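Local coordinates for protein nicotinate phosphoribosyltransferase (PDB 4HL7) that probably catalyses the ATP-driven synthesis of nicotinate ribonucleotide from nicotinate and 5-phosphoribosyl 1-diphosphate, a step of NAD biosynthesis, at residues 263-268 and 320-325; 271-276 and 299-304; 308-311 and 315-318. All blocks are in the same frame, centred on the assembly; numbering follows the deposited sequence.

Interaction 1 (263-268 and 320-325); sequences LAIAPT and LFIFSD
The two branches of I265 touch L320 and I322 on the inner face of the parallel sheet, the side away from the flanking helices, in the TIM-barrel-like domain of this NAPRTase. Its CD1 end lies 4.2 Å from CD2 of L320. CG2 of I265 meets CG1 of I322, also at 4.2 Å, and these two isoleucines lie roughly perpendicular. Branching at CB parts the two arms of I265; chi1 (-63°) sets CG1 beside the backbone N and CG2 anti to it, which aims both at strand 320-323, so one residue serves two neighbours. Beta-branched isoleucine suits an extended strand, and leucine adds a flexible apolar end.

Strands 265-267 and 320-323 do not pair directly. Strand 290-293 runs between them, and the backbone of A266 bonds to G290 and R292 of that strand. The alternation of the strands turns F321 and F323 to the other face, against helix 298-311, while A264 and A266 pack small methyl groups on helix 247-258. Just past the C-terminal end of strand 320-323, S324 OG is hydrogen-bonded to H293 O and D294 OD2. CD1 of I265 also lies 4.2 Å from the backbone O of L320.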
ATOM      1  N   LEU A 263       5.867 -11.079  10.299  1.00 20.26           N
ATOM      2  CA  LEU A 263       4.385 -10.860  10.227  1.00 20.54           C
ATOM      3  C   LEU A 263       3.809 -11.301   8.866  1.00 20.15           C
ATOM      4  O   LEU A 263       4.335 -10.982   7.784  1.00 17.36           O
ATOM      5  CB  LEU A 263       4.035  -9.425  10.552  1.00 22.31           C
ATOM      6  CG  LEU A 263       2.537  -9.021  10.573  1.00 23.09           C
ATOM      7  CD1 LEU A 263       1.893  -9.642  11.816  1.00 21.99           C
ATOM      8  CD2 LEU A 263       2.446  -7.506  10.596  1.00 23.82           C
ATOM      9  N   ALA A 264       2.734 -12.074   8.928  1.00 18.27           N
ATOM     10  CA  ALA A 264       2.133 -12.621   7.751  1.00 19.36           C
ATOM     11  C   ALA A 264       0.674 -12.267   7.729  1.00 16.53           C
ATOM     12  O   ALA A 264      -0.161 -12.928   8.412  1.00 17.92           O
ATOM     13  CB  ALA A 264       2.316 -14.115   7.717  1.00 17.87           C
ATOM     14  N   ILE A 265       0.363 -11.184   7.041  1.00 14.72           N
ATOM     15  CA  ILE A 265      -1.044 -10.786   6.860  1.00 14.65           C
ATOM     16  C   ILE A 265      -1.319 -10.782   5.368  1.00 15.24           C
ATOM     17  O   ILE A 265      -0.758  -9.958   4.660  1.00 16.03           O
ATOM     18  CB  ILE A 265      -1.319  -9.357   7.431  1.00 15.59           C
ATOM     19  CG1 ILE A 265      -1.091  -9.310   8.955  1.00 17.67           C
ATOM     20  CG2 ILE A 265      -2.767  -8.897   7.101  1.00 17.68           C
ATOM     21  CD1 ILE A 265      -2.076 -10.163   9.770  1.00 17.34           C
ATOM     22  N   ALA A 266      -2.208 -11.666   4.886  1.00 15.26           N
ATOM     23  CA  ALA A 266      -2.493 -11.774   3.398  1.00 18.97           C
ATOM     24  C   ALA A 266      -3.645 -10.910   2.950  1.00 18.44           C
ATOM     25  O   ALA A 266      -4.703 -10.913   3.579  1.00 16.31           O
ATOM     26  CB  ALA A 266      -2.796 -13.238   3.019  1.00 16.71           C
ATOM     27  N   PRO A 267      -3.479 -10.164   1.846  1.00 19.07           N
ATOM     28  CA  PRO A 267      -4.699  -9.664   1.225  1.00 18.51           C
ATOM     29  C   PRO A 267      -5.501 -10.787   0.565  1.00 18.32           C
ATOM     30  O   PRO A 267      -4.938 -11.782   0.130  1.00 17.21           O
ATOM     31  CB  PRO A 267      -4.163  -8.697   0.153  1.00 19.09           C
ATOM     32  CG  PRO A 267      -2.919  -9.422  -0.292  1.00 21.15           C
ATOM     33  CD  PRO A 267      -2.304 -10.023   0.953  1.00 18.63           C
ATOM     34  N   THR A 268      -6.809 -10.619   0.466  1.00 16.94           N
ATOM     35  CA  THR A 268      -7.648 -11.728   0.016  1.00 17.24           C
ATOM     36  C   THR A 268      -8.240 -11.510  -1.343  1.00 17.82           C
ATOM     37  O   THR A 268      -8.933 -12.439  -1.915  1.00 18.05           O
ATOM     38  CB  THR A 268      -8.819 -11.962   1.042  1.00 16.51           C
ATOM     39  OG1 THR A 268      -9.664 -10.808   1.000  1.00 16.13           O
ATOM     40  CG2 THR A 268      -8.291 -12.134   2.420  1.00 16.52           C
ATOM     41  N   LEU A 320      -5.929 -11.716  13.133  1.00 15.80           N
ATOM     42  CA  LEU A 320      -6.046 -10.274  13.025  1.00 15.75           C
ATOM     43  C   LEU A 320      -6.639  -9.906  11.657  1.00 15.91           C
ATOM     44  O   LEU A 320      -6.168 -10.385  10.631  1.00 15.48           O
ATOM     45  CB  LEU A 320      -4.654  -9.612  13.133  1.00 15.86           C
ATOM     46  CG  LEU A 320      -4.578  -8.082  12.877  1.00 17.93           C
ATOM     47  CD1 LEU A 320      -5.392  -7.349  13.959  1.00 17.32           C
ATOM     48  CD2 LEU A 320      -3.111  -7.624  12.963  1.00 20.21           C
ATOM     49  N   PHE A 321      -7.650  -9.049  11.642  1.00 14.78           N
ATOM     50  CA  PHE A 321      -8.149  -8.466  10.375  1.00 14.96           C
ATOM     51  C   PHE A 321      -7.640  -7.045  10.290  1.00 15.69           C
ATOM     52  O   PHE A 321      -7.852  -6.287  11.215  1.00 15.27           O
ATOM     53  CB  PHE A 321      -9.663  -8.304  10.436  1.00 15.23           C
ATOM     54  CG  PHE A 321     -10.431  -9.591  10.290  1.00 16.38           C
ATOM     55  CD1 PHE A 321      -9.789 -10.768   9.854  1.00 16.24           C
ATOM     56  CD2 PHE A 321     -11.837  -9.604  10.521  1.00 19.02           C
ATOM     57  CE1 PHE A 321     -10.515 -11.940   9.666  1.00 18.55           C
ATOM     58  CE2 PHE A 321     -12.548 -10.822  10.345  1.00 17.69           C
ATOM     59  CZ  PHE A 321     -11.885 -11.944   9.935  1.00 18.93           C
ATOM     60  N   ILE A 322      -6.952  -6.695   9.209  1.00 16.47           N
ATOM     61  CA  ILE A 322      -6.605  -5.268   8.955  1.00 16.42           C
ATOM     62  C   ILE A 322      -7.581  -4.805   7.882  1.00 15.98           C
ATOM     63  O   ILE A 322      -7.614  -5.379   6.775  1.00 16.79           O
ATOM     64  CB  ILE A 322      -5.163  -5.102   8.404  1.00 16.72           C
ATOM     65  CG1 ILE A 322      -4.180  -5.725   9.407  1.00 22.27           C
ATOM     66  CG2 ILE A 322      -4.876  -3.603   8.142  1.00 17.12           C
ATOM     67  CD1 ILE A 322      -2.803  -5.077   9.476  1.00 28.66           C
ATOM     68  N   PHE A 323      -8.398  -3.813   8.218  1.00 13.93           N
ATOM     69  CA  PHE A 323      -9.310  -3.169   7.251  1.00 15.37           C
ATOM     70  C   PHE A 323      -8.568  -1.952   6.663  1.00 16.88           C
ATOM     71  O   PHE A 323      -8.008  -1.175   7.415  1.00 18.80           O
ATOM     72  CB  PHE A 323     -10.565  -2.702   8.000  1.00 14.42           C
ATOM     73  CG  PHE A 323     -11.383  -3.823   8.501  1.00 15.14           C
ATOM     74  CD1 PHE A 323     -12.254  -4.488   7.647  1.00 16.00           C
ATOM     75  CD2 PHE A 323     -11.255  -4.247   9.829  1.00 16.44           C
ATOM     76  CE1 PHE A 323     -13.033  -5.569   8.119  1.00 17.52           C
ATOM     77  CE2 PHE A 323     -12.045  -5.336  10.302  1.00 18.34           C
ATOM     78  CZ  PHE A 323     -12.903  -5.983   9.425  1.00 17.33           C
ATOM     79  N   SER A 324      -8.527  -1.830   5.347  1.00 18.37           N
ATOM     80  CA  SER A 324      -7.731  -0.764   4.698  1.00 18.18           C
ATOM     81  C   SER A 324      -8.424  -0.085   3.506  1.00 21.24           C
ATOM     82  O   SER A 324      -7.756   0.660   2.765  1.00 19.83           O
ATOM     83  CB  SER A 324      -6.383  -1.333   4.231  1.00 18.26           C
ATOM     84  OG  SER A 324      -6.559  -2.288   3.155  1.00 20.81           O
ATOM     85  N   ASP A 325      -9.733  -0.286   3.352  1.00 17.79           N
ATOM     86  CA  ASP A 325     -10.429   0.215   2.151  1.00 20.16           C
ATOM     87  C   ASP A 325     -10.990   1.621   2.311  1.00 19.64           C
ATOM     88  O   ASP A 325     -12.200   1.806   2.513  1.00 23.67           O
ATOM     89  CB  ASP A 325     -11.554  -0.732   1.685  1.00 20.42           C
ATOM     90  CG  ASP A 325     -12.098  -0.356   0.306  1.00 26.59           C
ATOM     91  OD1 ASP A 325     -11.446   0.413  -0.418  1.00 24.18           O
ATOM     92  OD2 ASP A 325     -13.193  -0.799  -0.032  1.00 29.01           O
TER

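Interaction 2 (271-276 and 299-304); sequences LTIDAF and FRWGDK
I273 reaches across to W301 with one branch and to K304 with the other. Its CG1 lies anti to the backbone N (chi1 -170°), which turns it toward the second helix, and chi2 (53°) brings CD1 to 4.1 Å from CD1 of W301, on the pyrrole part of the indole. The methyl comes in obliquely, and the long axes of the two side chains are nearly at right angles. CG2 of I273, set between the backbone N and the carbonyl carbon, faces the amine instead, 4.1 Å from NZ of K304. K304 is extended beyond CG, and its aliphatic length runs along the border of the contact and delivers the charge to its outer edge. There NZ is linked to D274 by a water that accepts from NZ of K304 at 2.6 Å and donates to OD1 of D274, also at 2.6 Å. With NZ of K304 and OD1 of D274 4.8 Å apart, the opposite charges meet through that water rather than directly, and they probably attract each other weakly.

W301 is held at its polar end as well: its buried NE1 is hydrogen-bonded to T268 OG1, which restrains the rotation of the indole. T272 is the N-cap just before helix 273-279, and T272 OG1 accepts from A275 N at 3.2 Å along a nearly straight bond (168°). D390 OD1 accepts from I273 N close by.

Isoleucine and tryptophan supply the buried carbon and lysine the partly exposed border. The contact joins the start of helix 273-279 to helix 298-311, in the helical layer outside the parallel sheet of a TIM-barrel-like domain.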
ATOM      1  N   LEU A 271      -7.518 -11.994  -6.433  1.00 16.73           N
ATOM      2  CA  LEU A 271      -8.423 -12.668  -7.343  1.00 16.82           C
ATOM      3  C   LEU A 271      -9.840 -12.427  -6.814  1.00 20.82           C
ATOM      4  O   LEU A 271     -10.385 -11.338  -7.065  1.00 24.25           O
ATOM      5  CB  LEU A 271      -8.094 -14.178  -7.417  1.00 16.49           C
ATOM      6  CG  LEU A 271      -6.639 -14.371  -7.903  1.00 16.52           C
ATOM      7  CD1 LEU A 271      -6.221 -15.813  -7.774  1.00 15.70           C
ATOM      8  CD2 LEU A 271      -6.515 -13.976  -9.389  1.00 19.61           C
ATOM      9  N   THR A 272     -10.434 -13.394  -6.095  1.00 16.31           N
ATOM     10  CA  THR A 272     -11.736 -13.112  -5.415  1.00 17.82           C
ATOM     11  C   THR A 272     -11.699 -13.776  -4.029  1.00 18.09           C
ATOM     12  O   THR A 272     -10.904 -14.677  -3.788  1.00 15.54           O
ATOM     13  CB  THR A 272     -12.919 -13.657  -6.135  1.00 18.17           C
ATOM     14  OG1 THR A 272     -12.794 -15.088  -6.237  1.00 20.17           O
ATOM     15  CG2 THR A 272     -13.092 -12.979  -7.571  1.00 20.89           C
ATOM     16  N   ILE A 273     -12.653 -13.427  -3.173  1.00 17.06           N
ATOM     17  CA  ILE A 273     -12.718 -14.083  -1.858  1.00 16.97           C
ATOM     18  C   ILE A 273     -12.917 -15.595  -2.006  1.00 16.55           C
ATOM     19  O   ILE A 273     -12.244 -16.378  -1.284  1.00 16.39           O
ATOM     20  CB  ILE A 273     -13.787 -13.444  -0.949  1.00 20.45           C
ATOM     21  CG1 ILE A 273     -13.697 -13.966   0.513  1.00 19.65           C
ATOM     22  CG2 ILE A 273     -15.179 -13.674  -1.520  1.00 22.61           C
ATOM     23  CD1 ILE A 273     -12.337 -13.865   1.147  1.00 19.74           C
ATOM     24  N   ASP A 274     -13.727 -16.045  -2.956  1.00 16.95           N
ATOM     25  CA  ASP A 274     -13.849 -17.517  -3.117  1.00 19.12           C
ATOM     26  C   ASP A 274     -12.565 -18.178  -3.518  1.00 17.83           C
ATOM     27  O   ASP A 274     -12.278 -19.275  -3.049  1.00 17.82           O
ATOM     28  CB  ASP A 274     -14.958 -17.930  -4.092  1.00 26.16           C
ATOM     29  CG  ASP A 274     -16.313 -17.406  -3.663  1.00 35.54           C
ATOM     30  OD1 ASP A 274     -16.766 -17.739  -2.557  1.00 39.11           O
ATOM     31  OD2 ASP A 274     -16.868 -16.567  -4.394  1.00 44.75           O
ATOM     32  N   ALA A 275     -11.793 -17.572  -4.438  1.00 16.37           N
ATOM     33  CA  ALA A 275     -10.467 -18.152  -4.815  1.00 16.33           C
ATOM     34  C   ALA A 275      -9.535 -18.167  -3.640  1.00 16.65           C
ATOM     35  O   ALA A 275      -8.781 -19.127  -3.446  1.00 16.70           O
ATOM     36  CB  ALA A 275      -9.823 -17.334  -5.958  1.00 16.12           C
ATOM     37  N   PHE A 276      -9.531 -17.075  -2.875  1.00 14.56           N
ATOM     38  CA  PHE A 276      -8.687 -17.007  -1.682  1.00 15.24           C
ATOM     39  C   PHE A 276      -9.077 -18.104  -0.687  1.00 15.22           C
ATOM     40  O   PHE A 276      -8.217 -18.860  -0.216  1.00 14.69           O
ATOM     41  CB  PHE A 276      -8.827 -15.676  -0.985  1.00 13.93           C
ATOM     42  CG  PHE A 276      -7.926 -15.573   0.214  1.00 15.34           C
ATOM     43  CD1 PHE A 276      -6.547 -15.346   0.065  1.00 14.54           C
ATOM     44  CD2 PHE A 276      -8.432 -15.819   1.444  1.00 14.20           C
ATOM     45  CE1 PHE A 276      -5.715 -15.331   1.190  1.00 13.52           C
ATOM     46  CE2 PHE A 276      -7.621 -15.798   2.577  1.00 15.76           C
ATOM     47  CZ  PHE A 276      -6.264 -15.543   2.449  1.00 14.44           C
ATOM     48  N   PHE A 299     -18.144  -5.963   6.095  1.00 18.33           N
ATOM     49  CA  PHE A 299     -18.963  -6.805   7.000  1.00 18.67           C
ATOM     50  C   PHE A 299     -19.106  -8.253   6.490  1.00 19.44           C
ATOM     51  O   PHE A 299     -18.829  -9.222   7.217  1.00 18.16           O
ATOM     52  CB  PHE A 299     -20.336  -6.115   7.239  1.00 18.54           C
ATOM     53  CG  PHE A 299     -20.189  -4.698   7.743  1.00 21.56           C
ATOM     54  CD1 PHE A 299     -20.199  -3.618   6.840  1.00 21.73           C
ATOM     55  CD2 PHE A 299     -19.973  -4.442   9.103  1.00 21.27           C
ATOM     56  CE1 PHE A 299     -19.919  -2.311   7.313  1.00 22.95           C
ATOM     57  CE2 PHE A 299     -19.755  -3.128   9.570  1.00 22.82           C
ATOM     58  CZ  PHE A 299     -19.738  -2.078   8.647  1.00 24.28           C
ATOM     59  N   ARG A 300     -19.555  -8.379   5.252  1.00 17.10           N
ATOM     60  CA  ARG A 300     -19.641  -9.673   4.562  1.00 18.01           C
ATOM     61  C   ARG A 300     -18.270 -10.384   4.502  1.00 18.26           C
ATOM     62  O   ARG A 300     -18.186 -11.590   4.648  1.00 18.22           O
ATOM     63  CB  ARG A 300     -20.129  -9.475   3.143  1.00 19.49           C
ATOM     64  CG  ARG A 300     -20.470 -10.821   2.458  1.00 23.01           C
ATOM     65  N   TRP A 301     -17.226  -9.623   4.202  1.00 16.73           N
ATOM     66  CA  TRP A 301     -15.846 -10.162   4.134  1.00 16.97           C
ATOM     67  C   TRP A 301     -15.450 -10.753   5.471  1.00 17.02           C
ATOM     68  O   TRP A 301     -14.967 -11.908   5.555  1.00 17.37           O
ATOM     69  CB  TRP A 301     -14.878  -9.031   3.775  1.00 15.26           C
ATOM     70  CG  TRP A 301     -13.404  -9.443   3.787  1.00 15.49           C
ATOM     71  CD1 TRP A 301     -12.636 -10.046   2.739  1.00 15.95           C
ATOM     72  CD2 TRP A 301     -12.517  -9.264   4.877  1.00 15.27           C
ATOM     73  NE1 TRP A 301     -11.334 -10.261   3.189  1.00 16.54           N
ATOM     74  CE2 TRP A 301     -11.203  -9.766   4.458  1.00 15.62           C
ATOM     75  CE3 TRP A 301     -12.654  -8.696   6.152  1.00 14.59           C
ATOM     76  CZ2 TRP A 301     -10.122  -9.742   5.300  1.00 15.24           C
ATOM     77  CZ3 TRP A 301     -11.553  -8.674   6.997  1.00 15.40           C
ATOM     78  CH2 TRP A 301     -10.308  -9.212   6.582  1.00 16.10           C
ATOM     79  N   GLY A 302     -15.604  -9.960   6.523  1.00 15.78           N
ATOM     80  CA  GLY A 302     -15.093 -10.388   7.839  1.00 16.91           C
ATOM     81  C   GLY A 302     -15.923 -11.581   8.289  1.00 18.02           C
ATOM     82  O   GLY A 302     -15.387 -12.531   8.890  1.00 15.71           O
ATOM     83  N   ASP A 303     -17.247 -11.554   8.002  1.00 15.97           N
ATOM     84  CA  ASP A 303     -18.107 -12.686   8.450  1.00 16.97           C
ATOM     85  C   ASP A 303     -17.656 -13.952   7.731  1.00 17.90           C
ATOM     86  O   ASP A 303     -17.617 -15.051   8.322  1.00 16.76           O
ATOM     87  CB  ASP A 303     -19.604 -12.420   8.166  1.00 18.78           C
ATOM     88  CG  ASP A 303     -20.225 -11.496   9.170  1.00 22.30           C
ATOM     89  OD1 ASP A 303     -19.680 -11.339  10.275  1.00 21.16           O
ATOM     90  OD2 ASP A 303     -21.281 -10.906   8.842  1.00 21.43           O
ATOM     91  N   LYS A 304     -17.341 -13.820   6.435  1.00 18.14           N
ATOM     92  CA  LYS A 304     -16.899 -14.980   5.645  1.00 18.34           C
ATOM     93  C   LYS A 304     -15.564 -15.541   6.161  1.00 17.06           C
ATOM     94  O   LYS A 304     -15.364 -16.741   6.217  1.00 17.40           O
ATOM     95  CB  LYS A 304     -16.733 -14.612   4.157  1.00 20.60           C
ATOM     96  CG  LYS A 304     -18.041 -14.595   3.404  1.00 25.51           C
ATOM     97  CD  LYS A 304     -17.800 -14.350   1.924  1.00 31.18           C
ATOM     98  CE  LYS A 304     -19.148 -14.149   1.258  1.00 34.99           C
ATOM     99  NZ  LYS A 304     -19.028 -14.229  -0.209  1.00 39.10           N
TER
HETATM  100  O   HOH W   1     -17.935 -16.510  -0.585  1.00 45.55           O

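Interaction 3 (308-311 and 315-318)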
ATOM      1  N   HIS A 308     -14.763 -19.177   7.814  1.00 17.30           N
ATOM      2  CA  HIS A 308     -13.703 -20.018   7.274  1.00 17.14           C
ATOM      3  C   HIS A 308     -12.789 -20.534   8.366  1.00 15.01           C
ATOM      4  O   HIS A 308     -12.488 -21.744   8.424  1.00 15.48           O
ATOM      5  CB  HIS A 308     -12.924 -19.238   6.214  1.00 16.46           C
ATOM      6  CG  HIS A 308     -11.854 -20.058   5.541  1.00 16.71           C
ATOM      7  ND1 HIS A 308     -12.135 -20.979   4.613  1.00 17.85           N
ATOM      8  CD2 HIS A 308     -10.456 -19.979   5.613  1.00 18.89           C
ATOM      9  CE1 HIS A 308     -10.978 -21.516   4.153  1.00 17.95           C
ATOM     10  NE2 HIS A 308      -9.964 -20.906   4.774  1.00 17.01           N
ATOM     11  N   TYR A 309     -12.326 -19.623   9.251  1.00 15.76           N
ATOM     12  CA  TYR A 309     -11.522 -20.042  10.389  1.00 16.82           C
ATOM     13  C   TYR A 309     -12.247 -21.153  11.203  1.00 18.22           C
ATOM     14  O   TYR A 309     -11.645 -22.200  11.541  1.00 19.46           O
ATOM     15  CB  TYR A 309     -11.233 -18.872  11.273  1.00 16.91           C
ATOM     16  CG  TYR A 309     -10.112 -17.967  10.679  1.00 16.26           C
ATOM     17  CD1 TYR A 309      -8.889 -18.516  10.181  1.00 18.03           C
ATOM     18  CD2 TYR A 309     -10.215 -16.568  10.776  1.00 20.14           C
ATOM     19  CE1 TYR A 309      -7.855 -17.668   9.762  1.00 17.22           C
ATOM     20  CE2 TYR A 309      -9.197 -15.735  10.310  1.00 17.47           C
ATOM     21  CZ  TYR A 309      -8.047 -16.289   9.804  1.00 17.69           C
ATOM     22  OH  TYR A 309      -7.054 -15.433   9.387  1.00 18.09           O
ATOM     23  N   GLN A 310     -13.524 -20.896  11.494  1.00 19.03           N
ATOM     24  CA  GLN A 310     -14.324 -21.812  12.330  1.00 20.63           C
ATOM     25  C   GLN A 310     -14.478 -23.175  11.654  1.00 23.23           C
ATOM     26  O   GLN A 310     -14.400 -24.181  12.350  1.00 21.91           O
ATOM     27  CB  GLN A 310     -15.665 -21.178  12.680  1.00 21.86           C
ATOM     28  CG  GLN A 310     -15.528 -19.937  13.550  1.00 21.87           C
ATOM     29  CD  GLN A 310     -16.835 -19.240  13.767  1.00 24.22           C
ATOM     30  OE1 GLN A 310     -17.705 -19.193  12.875  1.00 24.00           O
ATOM     31  NE2 GLN A 310     -16.991 -18.680  14.927  1.00 24.54           N
ATOM     32  N   GLN A 311     -14.655 -23.215  10.324  1.00 19.43           N
ATOM     33  CA  GLN A 311     -14.782 -24.459   9.581  1.00 26.05           C
ATOM     34  C   GLN A 311     -13.470 -25.257   9.686  1.00 24.67           C
ATOM     35  O   GLN A 311     -13.462 -26.487   9.699  1.00 25.65           O
ATOM     36  CB  GLN A 311     -15.125 -24.180   8.094  1.00 25.81           C
ATOM     37  CG  GLN A 311     -15.125 -25.446   7.214  1.00 33.72           C
ATOM     38  N   ASP A 315      -9.556 -20.623  16.078  1.00 17.79           N
ATOM     39  CA  ASP A 315     -10.222 -19.611  16.888  1.00 19.83           C
ATOM     40  C   ASP A 315      -9.935 -18.197  16.298  1.00 19.35           C
ATOM     41  O   ASP A 315      -8.773 -17.705  16.307  1.00 18.70           O
ATOM     42  CB  ASP A 315      -9.705 -19.700  18.312  1.00 21.02           C
ATOM     43  CG  ASP A 315     -10.376 -18.727  19.250  1.00 25.28           C
ATOM     44  OD1 ASP A 315     -11.171 -17.847  18.839  1.00 25.30           O
ATOM     45  OD2 ASP A 315     -10.105 -18.826  20.454  1.00 24.67           O
ATOM     46  N   PRO A 316     -10.959 -17.557  15.768  1.00 19.60           N
ATOM     47  CA  PRO A 316     -10.712 -16.245  15.072  1.00 19.83           C
ATOM     48  C   PRO A 316     -10.283 -15.161  15.986  1.00 19.62           C
ATOM     49  O   PRO A 316      -9.662 -14.183  15.549  1.00 17.08           O
ATOM     50  CB  PRO A 316     -12.074 -15.908  14.435  1.00 22.49           C
ATOM     51  CG  PRO A 316     -12.919 -17.117  14.587  1.00 27.13           C
ATOM     52  CD  PRO A 316     -12.352 -18.017  15.663  1.00 21.90           C
ATOM     53  N   THR A 317     -10.546 -15.323  17.304  1.00 19.35           N
ATOM     54  CA  THR A 317     -10.081 -14.327  18.239  1.00 19.62           C
ATOM     55  C   THR A 317      -8.554 -14.304  18.374  1.00 19.78           C
ATOM     56  O   THR A 317      -7.997 -13.405  19.015  1.00 21.14           O
ATOM     57  CB  THR A 317     -10.721 -14.481  19.655  1.00 22.22           C
ATOM     58  OG1 THR A 317     -10.293 -15.697  20.247  1.00 23.23           O
ATOM     59  CG2 THR A 317     -12.298 -14.424  19.577  1.00 23.17           C
ATOM     60  N   THR A 318      -7.884 -15.305  17.809  1.00 17.22           N
ATOM     61  CA  THR A 318      -6.409 -15.343  17.775  1.00 17.91           C
ATOM     62  C   THR A 318      -5.847 -14.750  16.456  1.00 16.71           C
ATOM     63  O   THR A 318      -4.652 -14.723  16.299  1.00 18.07           O
ATOM     64  CB  THR A 318      -5.833 -16.773  17.964  1.00 18.06           C
ATOM     65  OG1 THR A 318      -6.147 -17.595  16.820  1.00 18.23           O
ATOM     66  CG2 THR A 318      -6.446 -17.403  19.191  1.00 21.34           C
TER
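A single proline ring touches two successive helical residues: CG of P316 lies 4.0 Å from CG of Q310 and 4.1 Å from CB of Y309. Further along the ring, CB of P316 approaches CD2 of Y309 obliquely at 4.2 Å, and the tyrosine and proline side chains run antiparallel alongside one another. Q310 instead lies transverse to the proline. Its CG stands beside the backbone N (chi1 -65°), which brings this methylene against CG of the proline while the extended chain carries the amide onward where the residue is exposed. Glutamine suits such a border, offering carbon to the proline and a polar end to solvent, whereas the buried tyrosine also packs on F280, I314 and K319.

This is the helix-to-strand connection between helix 298-311 and strand 320-323 in the TIM-barrel-like domain. A short 3-10 segment, 316-318, forms the last part of the connection, and the rigid ring of P316 fits the constrained backbone at its start.

D315, whose CB points away from the helix, organises that segment through an Asx turn. Its OD1 accepts from T317 N at 3.0 Å and from T317 OG1 at 2.7 Å. Both donors stand on the same face of the carboxylate, 49° and 43° out of its plane, so two bonds grip one oxygen and limit its rotation. The carbonyl O of D315 is likewise held twice, by T318 N at 3.0 Å and, in the carbonyl plane, by T318 OG1 at 2.7 Å.

All three contacts lie in the barrel-like half of the chain, on the same side of its centre. Interaction 1 closes the longest loop, and interactions 2 and 3 follow one another in series within it. Their centres are about 12 Å (1 to 2), 15 Å (1 to 3) and 14 Å (2 to 3) apart. Helix 298-311 serves both 2 and 3, its start packing on helix 273-279 and its end on the turn into strand 320-323. F321, on the sheet face away from I265, ties the set together: its CG lies 3.6 Å from W301 CZ3 and its CE1 4.1 Å from Y309 CE2. F321 thus joins the sheet to the helical layer outside it.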